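Local coordinates for EmGH1 (Erythrobacter marinus, PDB 5Z87), which probably hydrolyses beta-glucosidic bonds as a glycosyl hydrolase of family 3, and may also act on xylosides and arabinofuranosides, at residues R159-F162 against E163-K167; F390-P393 against A394-G397; A400-T403 against E404-L407. All coordinates share one frame; numbering follows the deposited sequence.

Overall arrangement
Contact 1 comes first along the chain, in the middle of helix 155-171. Contacts 2 and 3 lie more than two hundred residues later. Contact 2 closes the turn from a loop into helix 393-399. Contact 3 does the same for helix 403-416, which follows directly. The three are in series; none nests in or crosses another. Contact 1 lies about 11 Å from contact 3 and about 16 Å from contact 2, centre to centre. Contacts 1 and 3 touch: Ala-164 CB lies 3.3 Å from His-405 NE2. Contact 2 does not touch contact 1, but Leu-395 reaches Ser-171 on the same helix 155-171. Both later helices thus pack on the helix of contact 1.

Contact 1. Residues R159-F162 against E163-K167; sequences RQVF and EATAK
Arg-159 and Glu-163 sit one turn apart on helix 155-171 and form an i to i+4 salt bridge along it. The helix belongs to the N-terminal domain of glycosyl hydrolase family 3. Arg-159 NH1 donates to Glu-163 OE2 at 2.9 Å, with a fairly straight angle of 164°. The oxygen lies at the edge of the guanidinium, close to its plane. The carboxylate is turned differently: NH1 meets OE2 from above the carboxylate plane, and the two planes are 60° apart. The side chains run side by side and point the same way. Arg-159 bends at chi3 (63°), which brings its guanidinium round beside the extended Glu-163 chain. The other oxygen, OE1, takes a hydrogen bond from a water, which also donates to Gln-160 O. Backbone bonds keep the helical spacing: Glu-163 N to Arg-159 O is 2.9 Å, and Ala-166 N to Phe-162 O is 2.9 Å. Val-161 CG1 lies over one face of the Phe-162 ring, offset toward its rim.

Farther out, OE2 has a second cationic partner, Arg-227, and the two arginines are likely to stabilise the carboxylate charge. Behind this polar side the helix is buried. Phe-162 packs on Ile-211 and Leu-215 of helix 201-216, and Val-161 touches Met-412 of helix 403-416. Thr-165 satisfies its buried hydroxyl on its own helix. Val-161 O accepts from Thr-165 N at 3.0 Å and from Thr-165 OG1 at 2.9 Å, the two donors approaching from opposite faces of the carbonyl plane.

Contact 2. Residues F390-P393 against A394-G397; sequences FADP and ALAG
Asp-392 lays its carboxylate across the base of Leu-395, and the two side chains cross at about a right angle. OD2 and CG both approach Leu-395 CB, OD2 at 3.5 Å, and OD2 also comes near CD2 at 4.1 Å. The other oxygen, OD1, turns to the backbone. It accepts a weak hydrogen bond from Leu-395 N at 3.3 Å, long but straight at 171°. Chi1 of Asp-392 is -171°, which sets CG beside its own carbonyl carbon and carries the carboxylate over the first turn.

The backbone of the same residue also bonds. Ala-396 N donates to Asp-392 O at 2.9 Å, almost in line with the C=O bond. Gly-397 N then donates to Pro-393 O at 3.2 Å. At the first helical position a backbone N-H would have no carbonyl of the helix to bond to, so the missing hydrogen of Pro-393 costs no helical bond. With an alanine at Asp-392, Leu-395 N is likely to lose its capping acceptor, and Leu-395 CB the carboxylate that lies against it.

Around the turn, Pro-393 rests on Ala-105 and Arg-106 of helix 101-116. Leu-395 and Ala-396 touch Ser-171 at the end of helix 155-171, and Asp-392 shares a backbone hydrogen bond with that serine. The arrangement is an aspartate N-cap followed by proline, which starts helix 393-399 near the surface.

Contact 3. Residues A400-T403 against E404-L407; sequences ARST and EHKL
Lys-406 folds back from helix 403-416 over the carbonyls of Arg-401 and Ser-402. Its CB lies 3.5 Å from Ser-402 O. CG touches two carbonyl oxygens, Ser-402 O and Arg-401 O, both on the same side of it. CD comes 3.7 Å from Arg-401 NH2, where the two chains cross obliquely. CE comes 3.4 Å from Arg-401 O. At the tip, Lys-406 NZ donates to a water oxygen 2.9 Å away. The same water donates to Arg-401 O. The bend at chi3 (-70°) turns the chain end back toward this carbonyl.

Ser-402 is the N-cap. Its OG accepts from His-405 N at 3.1 Å, and its carbonyl accepts from Lys-406 N at 2.8 Å. With chi1 at 73°, OG stands between the backbone N and the carbonyl carbon. It also lies over one face of the His-405 imidazole, 3.3 Å from CG. Thr-403 O continues the helical bonding by accepting from Leu-407 N. His-405 ND1 is hydrogen-bonded to Glu-168 OE2 on helix 155-171, which fixes the turn of the ring.

Arg-401 NH2 and Lys-406 NZ are 4.7 Å apart. Arg-401 NH2 forms a salt bridge with Glu-605 OE2, and the Lys-406 side chain touches the same glutamate. Both basic chains gather at Glu-605, and its carboxylate is likely to balance their charge, while the water ties Lys-406 NZ to Arg-401 O.

Contact 1. Residues R159-F162 against E163-K167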
ATOM      1  N   ARG A 159      -1.638 -23.428 -23.164  1.00 21.02           N
ATOM      2  CA  ARG A 159      -2.766 -24.339 -23.344  1.00 26.70           C
ATOM      3  C   ARG A 159      -2.296 -25.790 -23.452  1.00 30.32           C
ATOM      4  O   ARG A 159      -2.882 -26.690 -22.834  1.00 28.16           O
ATOM      5  CB  ARG A 159      -3.564 -23.932 -24.584  1.00 23.01           C
ATOM      6  CG  ARG A 159      -4.872 -24.686 -24.738  1.00 28.48           C
ATOM      7  CD  ARG A 159      -5.349 -24.752 -26.184  1.00 29.63           C
ATOM      8  NE  ARG A 159      -4.412 -25.478 -27.049  1.00 43.98           N
ATOM      9  CZ  ARG A 159      -4.228 -26.802 -27.049  1.00 40.04           C
ATOM     10  NH1 ARG A 159      -4.913 -27.593 -26.219  1.00 36.45           N
ATOM     11  NH2 ARG A 159      -3.341 -27.342 -27.880  1.00 37.83           N
ATOM     12  N   GLN A 160      -1.220 -26.027 -24.210  1.00 26.00           N
ATOM     13  CA  GLN A 160      -0.645 -27.367 -24.328  1.00 31.35           C
ATOM     14  C   GLN A 160      -0.130 -27.878 -22.989  1.00 29.24           C
ATOM     15  O   GLN A 160      -0.299 -29.059 -22.659  1.00 26.55           O
ATOM     16  CB  GLN A 160       0.501 -27.363 -25.341  1.00 25.22           C
ATOM     17  CG  GLN A 160       0.105 -27.090 -26.765  1.00 25.40           C
ATOM     18  CD  GLN A 160       1.320 -26.828 -27.633  1.00 33.88           C
ATOM     19  OE1 GLN A 160       1.315 -25.932 -28.466  1.00 44.46           O
ATOM     20  NE2 GLN A 160       2.379 -27.603 -27.424  1.00 53.61           N
ATOM     21  N   VAL A 161       0.529 -27.012 -22.217  1.00 26.85           N
ATOM     22  CA  VAL A 161       1.081 -27.449 -20.938  1.00 22.49           C
ATOM     23  C   VAL A 161      -0.026 -27.951 -20.025  1.00 28.80           C
ATOM     24  O   VAL A 161       0.130 -28.966 -19.325  1.00 25.25           O
ATOM     25  CB  VAL A 161       1.878 -26.313 -20.278  1.00 22.32           C
ATOM     26  CG1 VAL A 161       1.899 -26.498 -18.754  1.00 20.65           C
ATOM     27  CG2 VAL A 161       3.284 -26.292 -20.831  1.00 21.06           C
ATOM     28  N   PHE A 162      -1.167 -27.262 -20.024  1.00 21.52           N
ATOM     29  CA  PHE A 162      -2.227 -27.658 -19.119  1.00 26.78           C
ATOM     30  C   PHE A 162      -3.132 -28.727 -19.712  1.00 20.53           C
ATOM     31  O   PHE A 162      -3.799 -29.439 -18.955  1.00 23.83           O
ATOM     32  CB  PHE A 162      -2.982 -26.405 -18.649  1.00 19.00           C
ATOM     33  CG  PHE A 162      -2.182 -25.615 -17.651  1.00 21.37           C
ATOM     34  CD1 PHE A 162      -2.127 -26.011 -16.327  1.00 19.72           C
ATOM     35  CD2 PHE A 162      -1.385 -24.554 -18.059  1.00 22.35           C
ATOM     36  CE1 PHE A 162      -1.346 -25.320 -15.407  1.00 21.60           C
ATOM     37  CE2 PHE A 162      -0.595 -23.859 -17.143  1.00 22.67           C
ATOM     38  CZ  PHE A 162      -0.583 -24.241 -15.817  1.00 17.81           C
ATOM     39  N   GLU A 163      -3.123 -28.898 -21.031  1.00 25.92           N
ATOM     40  CA  GLU A 163      -3.694 -30.104 -21.615  1.00 26.29           C
ATOM     41  C   GLU A 163      -2.929 -31.335 -21.146  1.00 30.17           C
ATOM     42  O   GLU A 163      -3.531 -32.329 -20.721  1.00 33.25           O
ATOM     43  CB  GLU A 163      -3.688 -29.988 -23.138  1.00 32.73           C
ATOM     44  CG  GLU A 163      -4.361 -31.144 -23.885  1.00 31.81           C
ATOM     45  CD  GLU A 163      -4.117 -31.062 -25.375  1.00 42.12           C
ATOM     46  OE1 GLU A 163      -3.052 -31.530 -25.821  1.00 52.85           O
ATOM     47  OE2 GLU A 163      -4.971 -30.509 -26.101  1.00 52.00           O
ATOM     48  N   ALA A 164      -1.590 -31.274 -21.178  1.00 29.35           N
ATOM     49  CA  ALA A 164      -0.784 -32.384 -20.670  1.00 24.11           C
ATOM     50  C   ALA A 164      -1.032 -32.604 -19.188  1.00 28.43           C
ATOM     51  O   ALA A 164      -1.128 -33.751 -18.729  1.00 22.60           O
ATOM     52  CB  ALA A 164       0.708 -32.136 -20.923  1.00 20.03           C
ATOM     53  N   THR A 165      -1.144 -31.513 -18.424  1.00 21.34           N
ATOM     54  CA  THR A 165      -1.383 -31.629 -16.992  1.00 20.43           C
ATOM     55  C   THR A 165      -2.738 -32.268 -16.705  1.00 24.23           C
ATOM     56  O   THR A 165      -2.868 -33.076 -15.777  1.00 16.95           O
ATOM     57  CB  THR A 165      -1.301 -30.244 -16.333  1.00 26.10           C
ATOM     58  OG1 THR A 165       0.011 -29.689 -16.517  1.00 23.16           O
ATOM     59  CG2 THR A 165      -1.603 -30.356 -14.851  1.00 14.34           C
ATOM     60  N   ALA A 166      -3.767 -31.893 -17.476  1.00 19.16           N
ATOM     61  CA  ALA A 166      -5.090 -32.468 -17.263  1.00 29.16           C
ATOM     62  C   ALA A 166      -5.091 -33.977 -17.531  1.00 33.09           C
ATOM     63  O   ALA A 166      -5.676 -34.753 -16.760  1.00 28.63           O
ATOM     64  CB  ALA A 166      -6.117 -31.751 -18.143  1.00 17.63           C
ATOM     65  N   LYS A 167      -4.431 -34.407 -18.615  1.00 22.32           N
ATOM     66  CA  LYS A 167      -4.306 -35.833 -18.919  1.00 19.93           C
ATOM     67  C   LYS A 167      -3.735 -36.588 -17.738  1.00 23.71           C
ATOM     68  O   LYS A 167      -4.268 -37.626 -17.332  1.00 26.65           O
ATOM     69  CB  LYS A 167      -3.404 -36.043 -20.137  1.00 24.94           C
ATOM     70  CG  LYS A 167      -4.033 -35.768 -21.468  1.00 31.82           C
ATOM     71  CD  LYS A 167      -2.987 -35.929 -22.575  1.00 28.80           C
ATOM     72  CE  LYS A 167      -3.550 -35.493 -23.915  1.00 35.68           C
ATOM     73  NZ  LYS A 167      -2.493 -35.427 -24.960  1.00 45.10           N
TER
HETATM   74  O   HOH W   1      -0.116 -31.231 -24.732  1.00 31.30           O

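Contact 2. Residues F390-P393 against A394-G397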
ATOM      1  N   PHE A 390     -13.429 -44.436 -12.646  1.00 25.85           N
ATOM      2  CA  PHE A 390     -12.886 -43.470 -11.697  1.00 29.83           C
ATOM      3  C   PHE A 390     -11.497 -42.982 -12.104  1.00 30.23           C
ATOM      4  O   PHE A 390     -11.149 -41.826 -11.838  1.00 30.91           O
ATOM      5  CB  PHE A 390     -12.840 -44.081 -10.302  1.00 28.75           C
ATOM      6  CG  PHE A 390     -14.164 -44.583  -9.820  1.00 32.71           C
ATOM      7  CD1 PHE A 390     -15.312 -43.820  -9.982  1.00 35.89           C
ATOM      8  CD2 PHE A 390     -14.265 -45.825  -9.204  1.00 27.04           C
ATOM      9  CE1 PHE A 390     -16.541 -44.282  -9.529  1.00 32.57           C
ATOM     10  CE2 PHE A 390     -15.483 -46.294  -8.748  1.00 26.35           C
ATOM     11  CZ  PHE A 390     -16.627 -45.523  -8.911  1.00 28.94           C
ATOM     12  N   ALA A 391     -10.705 -43.832 -12.745  1.00 28.52           N
ATOM     13  CA  ALA A 391      -9.300 -43.572 -13.061  1.00 23.92           C
ATOM     14  C   ALA A 391      -8.855 -44.619 -14.081  1.00 28.40           C
ATOM     15  O   ALA A 391      -9.663 -45.430 -14.548  1.00 31.37           O
ATOM     16  CB  ALA A 391      -8.442 -43.600 -11.799  1.00 27.68           C
ATOM     17  N   ASP A 392      -7.563 -44.612 -14.414  1.00 23.42           N
ATOM     18  CA  ASP A 392      -7.010 -45.466 -15.468  1.00 29.14           C
ATOM     19  C   ASP A 392      -5.549 -45.717 -15.150  1.00 32.77           C
ATOM     20  O   ASP A 392      -4.657 -45.017 -15.651  1.00 30.72           O
ATOM     21  CB  ASP A 392      -7.152 -44.837 -16.853  1.00 29.46           C
ATOM     22  CG  ASP A 392      -6.773 -45.802 -17.985  1.00 36.83           C
ATOM     23  OD1 ASP A 392      -6.070 -46.802 -17.728  1.00 29.99           O
ATOM     24  OD2 ASP A 392      -7.180 -45.554 -19.139  1.00 33.16           O
ATOM     25  N   PRO A 393      -5.260 -46.734 -14.339  1.00 32.57           N
ATOM     26  CA  PRO A 393      -3.884 -46.899 -13.839  1.00 27.98           C
ATOM     27  C   PRO A 393      -2.837 -47.040 -14.929  1.00 31.51           C
ATOM     28  O   PRO A 393      -1.729 -46.510 -14.778  1.00 36.40           O
ATOM     29  CB  PRO A 393      -3.989 -48.160 -12.968  1.00 30.19           C
ATOM     30  CG  PRO A 393      -5.430 -48.173 -12.522  1.00 25.28           C
ATOM     31  CD  PRO A 393      -6.213 -47.644 -13.684  1.00 22.97           C
ATOM     32  N   ALA A 394      -3.152 -47.717 -16.034  1.00 36.97           N
ATOM     33  CA  ALA A 394      -2.113 -47.999 -17.022  1.00 39.75           C
ATOM     34  C   ALA A 394      -1.820 -46.778 -17.882  1.00 30.46           C
ATOM     35  O   ALA A 394      -0.658 -46.504 -18.195  1.00 33.92           O
ATOM     36  CB  ALA A 394      -2.508 -49.199 -17.892  1.00 32.62           C
ATOM     37  N   LEU A 395      -2.859 -46.047 -18.281  1.00 35.70           N
ATOM     38  CA  LEU A 395      -2.648 -44.772 -18.956  1.00 35.48           C
ATOM     39  C   LEU A 395      -1.906 -43.794 -18.056  1.00 29.71           C
ATOM     40  O   LEU A 395      -1.005 -43.084 -18.514  1.00 34.08           O
ATOM     41  CB  LEU A 395      -3.985 -44.175 -19.390  1.00 33.93           C
ATOM     42  CG  LEU A 395      -3.869 -42.801 -20.052  1.00 37.58           C
ATOM     43  CD1 LEU A 395      -3.032 -42.914 -21.333  1.00 29.51           C
ATOM     44  CD2 LEU A 395      -5.252 -42.182 -20.324  1.00 26.64           C
ATOM     45  N   ALA A 396      -2.277 -43.737 -16.776  1.00 25.44           N
ATOM     46  CA  ALA A 396      -1.569 -42.880 -15.829  1.00 29.20           C
ATOM     47  C   ALA A 396      -0.071 -43.161 -15.838  1.00 35.72           C
ATOM     48  O   ALA A 396       0.742 -42.244 -15.674  1.00 29.75           O
ATOM     49  CB  ALA A 396      -2.130 -43.072 -14.415  1.00 26.08           C
ATOM     50  N   GLY A 397       0.314 -44.428 -16.029  1.00 35.48           N
ATOM     51  CA  GLY A 397       1.729 -44.766 -16.084  1.00 33.86           C
ATOM     52  C   GLY A 397       2.389 -44.344 -17.381  1.00 28.10           C
ATOM     53  O   GLY A 397       3.556 -43.942 -17.391  1.00 34.79           O
TER

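Contact 3. Residues A400-T403 against E404-L407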
ATOM      1  N   ALA A 400       2.615 -40.058 -17.297  1.00 30.32           N
ATOM      2  CA  ALA A 400       3.450 -39.394 -16.310  1.00 29.72           C
ATOM      3  C   ALA A 400       4.881 -39.212 -16.811  1.00 38.48           C
ATOM      4  O   ALA A 400       5.598 -40.189 -17.053  1.00 32.98           O
ATOM      5  CB  ALA A 400       3.437 -40.192 -15.017  1.00 22.44           C
ATOM      6  N   ARG A 401       5.289 -37.947 -16.947  1.00 34.27           N
ATOM      7  CA  ARG A 401       6.649 -37.584 -17.345  1.00 30.36           C
ATOM      8  C   ARG A 401       7.041 -38.285 -18.637  1.00 34.09           C
ATOM      9  O   ARG A 401       8.192 -38.682 -18.837  1.00 36.51           O
ATOM     10  CB  ARG A 401       7.651 -37.865 -16.227  1.00 28.79           C
ATOM     11  CG  ARG A 401       7.469 -36.956 -15.020  1.00 22.78           C
ATOM     12  CD  ARG A 401       8.676 -37.026 -14.101  1.00 29.21           C
ATOM     13  NE  ARG A 401       9.844 -36.440 -14.736  1.00 30.22           N
ATOM     14  CZ  ARG A 401      11.079 -36.914 -14.624  1.00 37.02           C
ATOM     15  NH1 ARG A 401      11.313 -38.009 -13.911  1.00 32.07           N
ATOM     16  NH2 ARG A 401      12.077 -36.299 -15.246  1.00 31.74           N
ATOM     17  N   SER A 402       6.058 -38.433 -19.521  1.00 34.79           N
ATOM     18  CA  SER A 402       6.290 -39.034 -20.821  1.00 32.51           C
ATOM     19  C   SER A 402       7.307 -38.208 -21.601  1.00 36.14           C
ATOM     20  O   SER A 402       7.590 -37.053 -21.277  1.00 35.82           O
ATOM     21  CB  SER A 402       4.986 -39.117 -21.598  1.00 25.12           C
ATOM     22  OG  SER A 402       4.603 -37.822 -22.037  1.00 33.33           O
ATOM     23  N   THR A 403       7.859 -38.813 -22.652  1.00 33.36           N
ATOM     24  CA  THR A 403       8.880 -38.114 -23.422  1.00 37.15           C
ATOM     25  C   THR A 403       8.306 -36.857 -24.064  1.00 33.52           C
ATOM     26  O   THR A 403       8.957 -35.806 -24.085  1.00 32.06           O
ATOM     27  CB  THR A 403       9.485 -39.061 -24.461  1.00 37.12           C
ATOM     28  OG1 THR A 403      10.368 -39.971 -23.790  1.00 41.35           O
ATOM     29  CG2 THR A 403      10.278 -38.293 -25.518  1.00 26.89           C
ATOM     30  N   GLU A 404       7.066 -36.932 -24.545  1.00 27.98           N
ATOM     31  CA  GLU A 404       6.427 -35.748 -25.104  1.00 32.23           C
ATOM     32  C   GLU A 404       6.195 -34.674 -24.036  1.00 37.82           C
ATOM     33  O   GLU A 404       6.371 -33.477 -24.301  1.00 31.77           O
ATOM     34  CB  GLU A 404       5.117 -36.143 -25.779  1.00 28.18           C
ATOM     35  CG  GLU A 404       4.152 -35.011 -26.011  1.00 41.06           C
ATOM     36  CD  GLU A 404       2.849 -35.484 -26.638  1.00 47.55           C
ATOM     37  OE1 GLU A 404       2.874 -36.494 -27.382  1.00 57.68           O
ATOM     38  OE2 GLU A 404       1.801 -34.851 -26.380  1.00 52.08           O
ATOM     39  N   HIS A 405       5.823 -35.079 -22.817  1.00 23.57           N
ATOM     40  CA  HIS A 405       5.554 -34.090 -21.781  1.00 33.49           C
ATOM     41  C   HIS A 405       6.846 -33.490 -21.235  1.00 32.66           C
ATOM     42  O   HIS A 405       6.897 -32.288 -20.938  1.00 28.73           O
ATOM     43  CB  HIS A 405       4.707 -34.708 -20.659  1.00 25.17           C
ATOM     44  CG  HIS A 405       3.271 -34.947 -21.046  1.00 27.53           C
ATOM     45  ND1 HIS A 405       2.319 -35.393 -20.152  1.00 22.69           N
ATOM     46  CD2 HIS A 405       2.628 -34.783 -22.228  1.00 17.59           C
ATOM     47  CE1 HIS A 405       1.154 -35.501 -20.769  1.00 22.67           C
ATOM     48  NE2 HIS A 405       1.312 -35.133 -22.029  1.00 25.42           N
ATOM     49  N   LYS A 406       7.900 -34.302 -21.102  1.00 31.10           N
ATOM     50  CA  LYS A 406       9.197 -33.760 -20.701  1.00 28.66           C
ATOM     51  C   LYS A 406       9.731 -32.792 -21.753  1.00 30.36           C
ATOM     52  O   LYS A 406      10.295 -31.744 -21.414  1.00 23.45           O
ATOM     53  CB  LYS A 406      10.193 -34.890 -20.453  1.00 29.74           C
ATOM     54  CG  LYS A 406       9.899 -35.705 -19.211  1.00 31.90           C
ATOM     55  CD  LYS A 406      11.080 -36.602 -18.811  1.00 31.17           C
ATOM     56  CE  LYS A 406      11.277 -37.745 -19.805  1.00 35.67           C
ATOM     57  NZ  LYS A 406      12.132 -38.832 -19.243  1.00 46.14           N
ATOM     58  N   LEU A 407       9.526 -33.104 -23.036  1.00 23.00           N
ATOM     59  CA  LEU A 407      10.019 -32.212 -24.077  1.00 25.24           C
ATOM     60  C   LEU A 407       9.247 -30.895 -24.079  1.00 32.09           C
ATOM     61  O   LEU A 407       9.842 -29.818 -24.240  1.00 29.46           O
ATOM     62  CB  LEU A 407       9.950 -32.896 -25.437  1.00 24.02           C
ATOM     63  CG  LEU A 407      10.171 -31.955 -26.625  1.00 41.13           C
ATOM     64  CD1 LEU A 407      11.577 -31.335 -26.605  1.00 33.69           C
ATOM     65  CD2 LEU A 407       9.899 -32.677 -27.934  1.00 29.20           C
TER
HETATM   66  O   HOH W   2      10.532 -40.212 -17.210  1.00 41.69           O